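Local coordinates for Emp46p (Saccharomyces cerevisiae, PDB 2A6V), which is a calcium-independent cargo receptor that has a carbohydrate recognition domain and takes part in the secretion of glycoproteins, at residues V125-N130 and V180-R185; L111-R116 and L172-D177; F87-G92 and L160-N165. One frame throughout, in Å; residues are numbered along the deposited sequence.

Interaction 1: V125-N130 and V180-R185; sequences VTAYLN and VCFQTR. With K (potassium ion), chain C; EDO (1,2-ethanediol), chain E.
Val125 and Cys181 have their CA atoms 7.8 Å apart, and Ala127 and Phe182 theirs 9.1 Å apart, across two strands that run in the same general direction in different sheets, with no hydrogen bond between them. Two apolar touches carry the contact. Cys181 SG sits against the branch point of Val125, 3.7 Å from Val125 CB, and its next neighbour there is Val125 CG1 at 3.9 Å. With SG trans to its own backbone N (chi1 177°), the sulfur reaches out across the gap, where it also forms a disulfide with Cys147. That bond covalently joins the outermost strands 179-184 and 145-148 of the two sheets. Phe182 meets the other strand with the end of its ring: Phe182 CZ lies 3.7 Å from the methyl of Ala127, which approaches obliquely and is just as near CE2. Here chi1 of 66° places CG between the backbone N and the carbonyl carbon, which brings the far end of the ring to the Ala127 methyl. Cys181 and Phe182 are consecutive, yet both point inward, because together they form a classic beta bulge opposite Leu174. Near the start of this strand, 1,2-ethanediol, probably from the crystallisation liquor, donates a hydrogen bond from O2 to Val180 O. Tyr128 belongs to the face of its strand turned away from Phe182. Its OH binds the potassium ion at 2.9 Å, with the ion in the plane of the ring and at its edge. Two waters and the carbonyl oxygens of Ile138, Glu139 and Ser141 complete the site. Strand 124-131 thus packs the hydrophobic core with one face and contributes a ligand to a potassium site with the other, within a lectin beta sandwich whose edge is closed by a disulfide.

Interaction 2: L111-R116 and L172-D177; sequences LMILLR and LKLQMD
Three apolar pairs, Leu111 with Leu172, Ile113 with Leu174 and Leu115 with Met176, step in register along two strands whose axes come within 11.3 Å and run nearly parallel, at 18°. The tightest is the middle one, with Ile113 CD1 3.6 Å from Leu174 CD2. The two side chains overlap as they point opposite ways, rather than meeting end on; chi2 of 176° stretches Ile113 out to CD1, which lies alongside the leucine branch. At one end Leu111 CD2 and Leu172 CD1 meet more loosely, at 4.3 Å. At the other, Met176 folds back through its thioether so that its CE methyl reaches Leu115 CD2 at 4.2 Å, and the same side chain also touches Val125.

No hydrogen bond crosses between the segments. Each strand pairs through its backbone with neighbours in its own sheet, as Ile113 does with Phe87. Arg116 makes a salt bridge with Asp119, while Asp177 OD1 accepts a hydrogen bond from Thr159 N, and OD2 is hydrogen-bonded to Ser158 OG. Alternate residues facing inward from two stacked antiparallel sheets make the hydrophobic core of the legume-lectin-like beta sandwich.

Interaction 3: F87-G92 and L160-N165; sequences FWLKQG and LRLTYN
The ring of Phe87 receives the CD1 methyl of Leu160 obliquely, near two neighbouring carbons of the ring: Leu160 CD1 is 3.7 Å from Phe87 CD2 and 4.0 Å from Phe87 CE2. The ring also meets that of Trp70, their planes inclined by about 45°, so an aliphatic and an aromatic group of the opposing sheet both bear on it. The other flat group of this strand, the Trp88 indole, is directed to the far side of the sheet, where it meets the ring of Trp55 and packs edge-to-face with Phe108, and where its NE1 is hydrogen-bonded to Ser200 OG. This division of alternate residues between inner and outer faces is that of a beta sandwich, here the concanavalin-like fold of the lectin domain.

No hydrogen bond joins the two segments; each strand spends its backbone groups on neighbours within its own sheet. The nearest CA atoms are those of Phe87 and Leu160, 9.2 Å apart, and from there the chains diverge, so that contact fades after Leu89 and Leu162. Phe87 and Leu160 overlap flank to flank, each running on beyond the other's end, giving a sidelong contact in which one methyl serves two ring carbons. The sandwich interior is continuous around them: Leu160 and Leu162 also touch Ile113, and Leu89 touches Ile68. On the outward face of strand 158-165, Arg161 NE makes a salt bridge with Glu69 OE2. Leu89 and Leu162 instead reach straight for one another. In Leu162, CG stands trans to the backbone N (chi1 -179°), which pushes the branch out from its strand, and the two side chains meet tip to tip, with Leu89 CD1 4.0 Å from Leu162 CD1.

In the fold
After its first strands the chain lays down 84-90, 111-115 and 124-131 side by side in one sheet, adds 145-148 at its edge, then crosses over to the other sheet and lays down 158-165, 171-176 and 179-184. Interaction 3 closes a loop with 67 intervening residues, interaction 2 one with 55 and interaction 1 one with 49. The order of first partners is repeated by the second, so every pair of loops crosses and none encloses another. Interactions 3, 2 and 1 therefore form successive rows between the sheets, and backbone hydrogen bonds within each sheet join neighbouring rows. The run ends at interaction 1, on outermost strand 179-184.

Interaction 1: V125-N130 and V180-R185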
loop_
_atom_site.group_PDB
_atom_site.type_symbol
_atom_site.label_atom_id
_atom_site.label_comp_id
_atom_site.label_asym_id
_atom_site.label_seq_id
_atom_site.Cartn_x
_atom_site.Cartn_y
_atom_site.Cartn_z
ATOM N N VAL A 125 10.254 -5.304 -3.517
ATOM C CA VAL A 125 9.366 -5.096 -2.398
ATOM C C VAL A 125 10.225 -5.158 -1.145
ATOM O O VAL A 125 10.944 -6.132 -0.932
ATOM C CB VAL A 125 8.265 -6.198 -2.321
ATOM C CG1 VAL A 125 7.353 -5.984 -1.145
ATOM C CG2 VAL A 125 7.463 -6.257 -3.590
ATOM N N THR A 126 10.166 -4.129 -0.327
ATOM C CA THR A 126 10.800 -4.122 0.993
ATOM C C THR A 126 9.784 -3.775 2.046
ATOM O O THR A 126 8.951 -2.883 1.832
ATOM C CB THR A 126 12.019 -3.175 1.056
ATOM O OG1 THR A 126 11.709 -1.898 0.461
ATOM C CG2 THR A 126 13.188 -3.759 0.253
ATOM N N ALA A 127 9.781 -4.518 3.140
ATOM C CA ALA A 127 8.793 -4.377 4.196
ATOM C C ALA A 127 9.459 -3.847 5.454
ATOM O O ALA A 127 10.461 -4.406 5.917
ATOM C CB ALA A 127 8.113 -5.714 4.453
ATOM N N TYR A 128 8.898 -2.779 6.004
ATOM C CA TYR A 128 9.474 -2.087 7.141
ATOM C C TYR A 128 8.446 -2.015 8.255
ATOM O O TYR A 128 7.262 -1.764 8.024
ATOM C CB TYR A 128 9.832 -0.659 6.745
ATOM C CG TYR A 128 10.980 -0.511 5.796
ATOM C CD1 TYR A 128 12.249 -0.196 6.271
ATOM C CD2 TYR A 128 10.808 -0.623 4.423
ATOM C CE1 TYR A 128 13.309 -0.032 5.412
ATOM C CE2 TYR A 128 11.899 -0.446 3.538
ATOM C CZ TYR A 128 13.157 -0.164 4.066
ATOM O OH TYR A 128 14.243 0.007 3.224
ATOM N N LEU A 129 8.910 -2.178 9.486
ATOM C CA LEU A 129 8.118 -1.932 10.668
ATOM C C LEU A 129 8.683 -0.738 11.416
ATOM O O LEU A 129 9.895 -0.575 11.512
ATOM C CB LEU A 129 8.170 -3.163 11.569
ATOM C CG LEU A 129 7.246 -4.309 11.236
ATOM C CD1 LEU A 129 7.659 -5.551 12.047
ATOM C CD2 LEU A 129 5.808 -3.938 11.510
ATOM N N ASN A 130 7.812 0.116 11.926
ATOM C CA ASN A 130 8.220 1.195 12.806
ATOM C C ASN A 130 7.263 1.192 13.991
ATOM O O ASN A 130 6.093 0.901 13.840
ATOM C CB ASN A 130 8.202 2.532 12.054
ATOM C CG ASN A 130 8.939 3.633 12.795
ATOM O OD1 ASN A 130 9.373 3.453 13.941
ATOM N ND2 ASN A 130 9.093 4.784 12.146
ATOM N N VAL A 180 4.933 -16.140 -3.500
ATOM C CA VAL A 180 5.305 -15.648 -2.184
ATOM C C VAL A 180 6.519 -14.719 -2.287
ATOM O O VAL A 180 7.531 -15.046 -2.901
ATOM C CB VAL A 180 5.536 -16.784 -1.156
ATOM C CG1 VAL A 180 5.952 -16.225 0.173
ATOM C CG2 VAL A 180 4.245 -17.589 -0.974
ATOM N N CYS A 181 6.359 -13.538 -1.698
ATOM C CA CYS A 181 7.434 -12.567 -1.542
ATOM C C CYS A 181 8.102 -12.796 -0.180
ATOM O O CYS A 181 9.336 -12.956 -0.101
ATOM C CB CYS A 181 6.861 -11.157 -1.685
ATOM S SG CYS A 181 8.038 -9.807 -1.439
ATOM N N PHE A 182 7.311 -12.840 0.874
ATOM C CA PHE A 182 7.798 -13.191 2.193
ATOM C C PHE A 182 6.690 -13.691 3.097
ATOM O O PHE A 182 5.503 -13.490 2.819
ATOM C CB PHE A 182 8.527 -12.015 2.855
ATOM C CG PHE A 182 7.634 -10.843 3.178
ATOM C CD1 PHE A 182 6.926 -10.794 4.359
ATOM C CD2 PHE A 182 7.565 -9.752 2.316
ATOM C CE1 PHE A 182 6.110 -9.698 4.652
ATOM C CE2 PHE A 182 6.759 -8.673 2.604
ATOM C CZ PHE A 182 6.043 -8.647 3.774
ATOM N N GLN A 183 7.081 -14.374 4.168
ATOM C CA GLN A 183 6.177 -14.722 5.259
ATOM C C GLN A 183 6.878 -14.371 6.561
ATOM O O GLN A 183 8.113 -14.387 6.634
ATOM C CB GLN A 183 5.785 -16.209 5.262
ATOM C CG GLN A 183 5.166 -16.704 3.974
ATOM C CD GLN A 183 4.564 -18.102 4.102
ATOM O OE1 GLN A 183 3.675 -18.330 4.925
ATOM N NE2 GLN A 183 5.039 -19.029 3.270
ATOM N N THR A 184 6.099 -14.014 7.562
ATOM C CA THR A 184 6.653 -13.523 8.820
ATOM C C THR A 184 5.639 -13.686 9.937
ATOM O O THR A 184 4.434 -13.775 9.691
ATOM C CB THR A 184 7.039 -12.029 8.686
ATOM O OG1 THR A 184 7.608 -11.548 9.913
ATOM C CG2 THR A 184 5.810 -11.142 8.452
ATOM N N ARG A 185 6.136 -13.702 11.169
ATOM C CA ARG A 185 5.293 -13.649 12.360
ATOM C C ARG A 185 5.639 -12.427 13.227
ATOM O O ARG A 185 5.167 -12.305 14.351
ATOM C CB ARG A 185 5.435 -14.955 13.140
ATOM C CG ARG A 185 4.633 -16.079 12.539
ATOM C CD ARG A 185 4.605 -17.340 13.361
ATOM N NE ARG A 185 3.527 -18.238 12.923
ATOM C CZ ARG A 185 3.663 -19.242 12.073
ATOM N NH1 ARG A 185 4.838 -19.534 11.529
ATOM N NH2 ARG A 185 2.613 -19.980 11.760
HETATM K K K C . 16.926 0.517 4.078
HETATM C C1 EDO E . 7.454 -12.652 -5.973
HETATM O O1 EDO E . 6.708 -12.394 -4.797
HETATM C C2 EDO E . 8.946 -12.624 -5.669
HETATM O O2 EDO E . 9.288 -13.625 -4.698
HETATM O O HOH W 1 17.981 0.016 1.511
HETATM O O HOH W 2 18.449 -1.769 4.837
#

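Interaction 2: L111-R116 and L172-D177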
loop_
_atom_site.group_PDB
_atom_site.type_symbol
_atom_site.label_atom_id
_atom_site.label_comp_id
_atom_site.label_asym_id
_atom_site.label_seq_id
_atom_site.Cartn_x
_atom_site.Cartn_y
_atom_site.Cartn_z
ATOM N N LEU A 111 3.259 -0.729 9.581
ATOM C CA LEU A 111 3.881 -1.520 8.539
ATOM C C LEU A 111 3.804 -0.760 7.234
ATOM O O LEU A 111 2.753 -0.224 6.884
ATOM C CB LEU A 111 3.151 -2.849 8.409
ATOM C CG LEU A 111 3.471 -3.722 7.204
ATOM C CD1 LEU A 111 4.926 -4.254 7.232
ATOM C CD2 LEU A 111 2.476 -4.878 7.113
ATOM N N MET A 112 4.942 -0.667 6.558
ATOM C CA MET A 112 5.041 -0.079 5.235
ATOM C C MET A 112 5.629 -1.129 4.303
ATOM O O MET A 112 6.764 -1.583 4.516
ATOM C CB MET A 112 5.960 1.143 5.262
ATOM C CG MET A 112 6.079 1.842 3.921
ATOM S SD MET A 112 7.286 3.154 3.797
ATOM C CE MET A 112 8.787 2.224 3.898
ATOM N N ILE A 113 4.915 -1.458 3.235
ATOM C CA ILE A 113 5.372 -2.371 2.202
ATOM C C ILE A 113 5.622 -1.525 0.971
ATOM O O ILE A 113 4.696 -0.894 0.437
ATOM C CB ILE A 113 4.334 -3.485 1.932
ATOM C CG1 ILE A 113 4.087 -4.285 3.231
ATOM C CG2 ILE A 113 4.787 -4.362 0.784
ATOM C CD1 ILE A 113 3.012 -5.357 3.121
ATOM N N LEU A 114 6.863 -1.488 0.509
ATOM C CA LEU A 114 7.313 -0.492 -0.409
ATOM C C LEU A 114 7.809 -1.127 -1.689
ATOM O O LEU A 114 8.636 -2.036 -1.645
ATOM C CB LEU A 114 8.431 0.316 0.240
ATOM C CG LEU A 114 9.106 1.365 -0.606
ATOM C CD1 LEU A 114 8.160 2.469 -1.052
ATOM C CD2 LEU A 114 10.258 1.950 0.199
ATOM N N LEU A 115 7.303 -0.652 -2.828
ATOM C CA LEU A 115 7.813 -0.935 -4.154
ATOM C C LEU A 115 8.648 0.247 -4.582
ATOM O O LEU A 115 8.133 1.361 -4.744
ATOM C CB LEU A 115 6.701 -1.167 -5.174
ATOM C CG LEU A 115 6.043 -2.538 -5.099
ATOM C CD1 LEU A 115 5.327 -2.781 -3.760
ATOM C CD2 LEU A 115 5.128 -2.759 -6.238
ATOM N N ARG A 116 9.950 0.037 -4.723
ATOM C CA ARG A 116 10.855 1.102 -5.141
ATOM C C ARG A 116 12.127 0.483 -5.682
ATOM O O ARG A 116 12.255 -0.743 -5.729
ATOM C CB ARG A 116 11.166 2.054 -3.984
ATOM C CG ARG A 116 12.167 1.574 -2.950
ATOM C CD ARG A 116 12.921 2.716 -2.257
ATOM N NE ARG A 116 13.911 2.212 -1.311
ATOM C CZ ARG A 116 15.037 2.837 -1.001
ATOM N NH1 ARG A 116 15.327 4.021 -1.545
ATOM N NH2 ARG A 116 15.891 2.273 -0.149
ATOM N N LEU A 172 1.752 -13.692 8.772
ATOM C CA LEU A 172 1.482 -12.766 7.682
ATOM C C LEU A 172 2.228 -13.263 6.447
ATOM O O LEU A 172 3.443 -13.505 6.487
ATOM C CB LEU A 172 1.957 -11.374 8.051
ATOM C CG LEU A 172 1.506 -10.272 7.088
ATOM C CD1 LEU A 172 1.312 -8.989 7.841
ATOM C CD2 LEU A 172 2.520 -10.090 5.932
ATOM N N LYS A 173 1.498 -13.445 5.353
ATOM C CA LYS A 173 2.066 -13.803 4.072
ATOM C C LYS A 173 1.828 -12.673 3.083
ATOM O O LYS A 173 0.748 -12.099 3.033
ATOM C CB LYS A 173 1.403 -15.070 3.548
ATOM C CG LYS A 173 1.952 -15.614 2.283
ATOM C CD LYS A 173 1.596 -17.092 2.150
ATOM C CE LYS A 173 0.154 -17.280 1.788
ATOM N NZ LYS A 173 -0.113 -18.730 1.564
ATOM N N LEU A 174 2.836 -12.380 2.291
ATOM C CA LEU A 174 2.735 -11.356 1.276
ATOM C C LEU A 174 3.052 -11.994 -0.043
ATOM O O LEU A 174 4.181 -12.454 -0.257
ATOM C CB LEU A 174 3.722 -10.228 1.588
ATOM C CG LEU A 174 3.536 -8.878 0.898
ATOM C CD1 LEU A 174 3.806 -8.952 -0.543
ATOM C CD2 LEU A 174 2.141 -8.301 1.184
ATOM N N GLN A 175 2.076 -12.036 -0.942
ATOM C CA GLN A 175 2.272 -12.558 -2.289
ATOM C C GLN A 175 2.197 -11.436 -3.311
ATOM O O GLN A 175 1.452 -10.481 -3.146
ATOM C CB GLN A 175 1.194 -13.590 -2.630
ATOM C CG GLN A 175 1.159 -14.826 -1.732
ATOM C CD GLN A 175 -0.141 -15.574 -1.901
ATOM O OE1 GLN A 175 -1.155 -15.203 -1.319
ATOM N NE2 GLN A 175 -0.124 -16.604 -2.726
ATOM N N MET A 176 2.995 -11.552 -4.350
ATOM C CA MET A 176 2.952 -10.693 -5.522
ATOM C C MET A 176 2.620 -11.568 -6.700
ATOM O O MET A 176 3.328 -12.534 -6.990
ATOM C CB MET A 176 4.280 -9.981 -5.737
ATOM C CG MET A 176 4.761 -9.195 -4.514
ATOM S SD MET A 176 3.731 -7.800 -4.052
ATOM C CE MET A 176 3.969 -6.739 -5.358
ATOM N N ASP A 177 1.532 -11.254 -7.389
ATOM C CA ASP A 177 1.063 -12.071 -8.509
ATOM C C ASP A 177 1.019 -13.557 -8.132
ATOM O O ASP A 177 1.454 -14.409 -8.898
ATOM C CB ASP A 177 1.907 -11.771 -9.747
ATOM C CG ASP A 177 1.668 -10.384 -10.301
ATOM O OD1 ASP A 177 0.596 -9.802 -10.011
ATOM O OD2 ASP A 177 2.467 -9.836 -11.071
#

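Interaction 3: F87-G92 and L160-N165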
loop_
_atom_site.group_PDB
_atom_site.type_symbol
_atom_site.label_atom_id
_atom_site.label_comp_id
_atom_site.label_asym_id
_atom_site.label_seq_id
_atom_site.Cartn_x
_atom_site.Cartn_y
_atom_site.Cartn_z
ATOM N N PHE A 87 2.313 0.626 0.532
ATOM C CA PHE A 87 1.073 0.115 1.091
ATOM C C PHE A 87 1.227 0.087 2.590
ATOM O O PHE A 87 2.223 -0.443 3.079
ATOM C CB PHE A 87 0.782 -1.269 0.528
ATOM C CG PHE A 87 0.612 -1.253 -0.946
ATOM C CD1 PHE A 87 -0.610 -0.909 -1.505
ATOM C CD2 PHE A 87 1.669 -1.551 -1.791
ATOM C CE1 PHE A 87 -0.760 -0.863 -2.875
ATOM C CE2 PHE A 87 1.515 -1.505 -3.152
ATOM C CZ PHE A 87 0.292 -1.156 -3.704
ATOM N N TRP A 88 0.236 0.610 3.297
ATOM C CA TRP A 88 0.352 0.917 4.704
ATOM C C TRP A 88 -0.701 0.201 5.539
ATOM O O TRP A 88 -1.879 0.103 5.139
ATOM C CB TRP A 88 0.134 2.402 4.934
ATOM C CG TRP A 88 1.014 3.322 4.188
ATOM C CD1 TRP A 88 0.750 3.876 2.982
ATOM C CD2 TRP A 88 2.295 3.828 4.590
ATOM N NE1 TRP A 88 1.783 4.692 2.594
ATOM C CE2 TRP A 88 2.747 4.677 3.567
ATOM C CE3 TRP A 88 3.104 3.658 5.722
ATOM C CZ2 TRP A 88 3.966 5.362 3.637
ATOM C CZ3 TRP A 88 4.329 4.331 5.779
ATOM C CH2 TRP A 88 4.736 5.167 4.737
ATOM N N LEU A 89 -0.267 -0.270 6.697
ATOM C CA LEU A 89 -1.144 -0.609 7.811
ATOM C C LEU A 89 -0.586 0.171 8.999
ATOM O O LEU A 89 0.531 -0.108 9.424
ATOM C CB LEU A 89 -1.111 -2.116 8.103
ATOM C CG LEU A 89 -1.548 -3.079 7.010
ATOM C CD1 LEU A 89 -1.549 -4.500 7.563
ATOM C CD2 LEU A 89 -2.914 -2.752 6.482
ATOM N N LYS A 90 -1.310 1.164 9.505
ATOM C CA LYS A 90 -0.779 2.048 10.555
ATOM C C LYS A 90 -1.728 2.148 11.751
ATOM O O LYS A 90 -2.936 2.061 11.599
ATOM C CB LYS A 90 -0.532 3.442 9.978
ATOM C CG LYS A 90 0.560 3.481 8.917
ATOM C CD LYS A 90 1.341 4.801 8.838
ATOM C CE LYS A 90 0.455 6.013 8.951
ATOM N NZ LYS A 90 1.243 7.256 8.869
ATOM N N GLN A 91 -1.164 2.316 12.945
ATOM C CA GLN A 91 -1.958 2.463 14.172
ATOM C C GLN A 91 -1.548 3.718 14.917
ATOM O O GLN A 91 -0.551 4.358 14.579
ATOM C CB GLN A 91 -1.812 1.226 15.072
ATOM C CG GLN A 91 -0.383 0.925 15.500
ATOM C CD GLN A 91 -0.293 -0.147 16.571
ATOM O OE1 GLN A 91 -1.318 -0.644 17.058
ATOM N NE2 GLN A 91 0.932 -0.507 16.944
ATOM N N GLY A 92 -2.342 4.094 15.918
ATOM C CA GLY A 92 -2.020 5.240 16.750
ATOM C C GLY A 92 -2.440 6.554 16.127
ATOM O O GLY A 92 -2.980 6.575 15.023
ATOM N N LEU A 160 -0.848 -7.353 -5.131
ATOM C CA LEU A 160 -0.248 -7.582 -3.836
ATOM C C LEU A 160 -1.321 -8.168 -2.956
ATOM O O LEU A 160 -2.402 -7.575 -2.802
ATOM C CB LEU A 160 0.285 -6.253 -3.273
ATOM C CG LEU A 160 0.860 -6.282 -1.856
ATOM C CD1 LEU A 160 1.966 -5.251 -1.733
ATOM C CD2 LEU A 160 -0.238 -6.076 -0.820
ATOM N N ARG A 161 -1.068 -9.348 -2.400
ATOM C CA ARG A 161 -2.018 -9.989 -1.516
ATOM C C ARG A 161 -1.382 -10.213 -0.160
ATOM O O ARG A 161 -0.393 -10.953 -0.041
ATOM C CB ARG A 161 -2.503 -11.328 -2.072
ATOM C CG ARG A 161 -3.467 -11.980 -1.103
ATOM C CD ARG A 161 -3.859 -13.392 -1.452
ATOM N NE ARG A 161 -4.659 -13.415 -2.659
ATOM C CZ ARG A 161 -4.756 -14.445 -3.501
ATOM N NH1 ARG A 161 -4.086 -15.582 -3.295
ATOM N NH2 ARG A 161 -5.535 -14.333 -4.576
ATOM N N LEU A 162 -1.956 -9.600 0.862
ATOM C CA LEU A 162 -1.475 -9.698 2.226
ATOM C C LEU A 162 -2.496 -10.501 3.012
ATOM O O LEU A 162 -3.655 -10.100 3.107
ATOM C CB LEU A 162 -1.315 -8.299 2.834
ATOM C CG LEU A 162 -0.781 -8.172 4.270
ATOM C CD1 LEU A 162 -0.246 -6.782 4.539
ATOM C CD2 LEU A 162 -1.847 -8.495 5.274
ATOM N N THR A 163 -2.079 -11.649 3.535
ATOM C CA THR A 163 -2.951 -12.479 4.379
ATOM C C THR A 163 -2.381 -12.477 5.796
ATOM O O THR A 163 -1.180 -12.576 5.975
ATOM C CB THR A 163 -3.114 -13.920 3.801
ATOM O OG1 THR A 163 -1.844 -14.523 3.549
ATOM C CG2 THR A 163 -3.737 -13.908 2.468
ATOM N N TYR A 164 -3.232 -12.332 6.807
ATOM C CA TYR A 164 -2.756 -12.218 8.170
ATOM C C TYR A 164 -3.706 -12.960 9.084
ATOM O O TYR A 164 -4.903 -12.710 9.067
ATOM C CB TYR A 164 -2.649 -10.751 8.589
ATOM C CG TYR A 164 -2.409 -10.545 10.058
ATOM C CD1 TYR A 164 -1.245 -10.994 10.681
ATOM C CD2 TYR A 164 -3.355 -9.925 10.840
ATOM C CE1 TYR A 164 -1.044 -10.792 12.042
ATOM C CE2 TYR A 164 -3.156 -9.724 12.194
ATOM C CZ TYR A 164 -2.017 -10.158 12.793
ATOM O OH TYR A 164 -1.849 -9.928 14.150
ATOM N N ASN A 165 -3.158 -13.885 9.862
ATOM C CA ASN A 165 -3.963 -14.765 10.704
ATOM C C ASN A 165 -3.403 -14.801 12.116
ATOM O O ASN A 165 -2.510 -15.577 12.395
ATOM C CB ASN A 165 -4.011 -16.169 10.117
ATOM C CG ASN A 165 -4.953 -17.077 10.879
ATOM O OD1 ASN A 165 -5.631 -16.643 11.802
ATOM N ND2 ASN A 165 -5.008 -18.322 10.476
#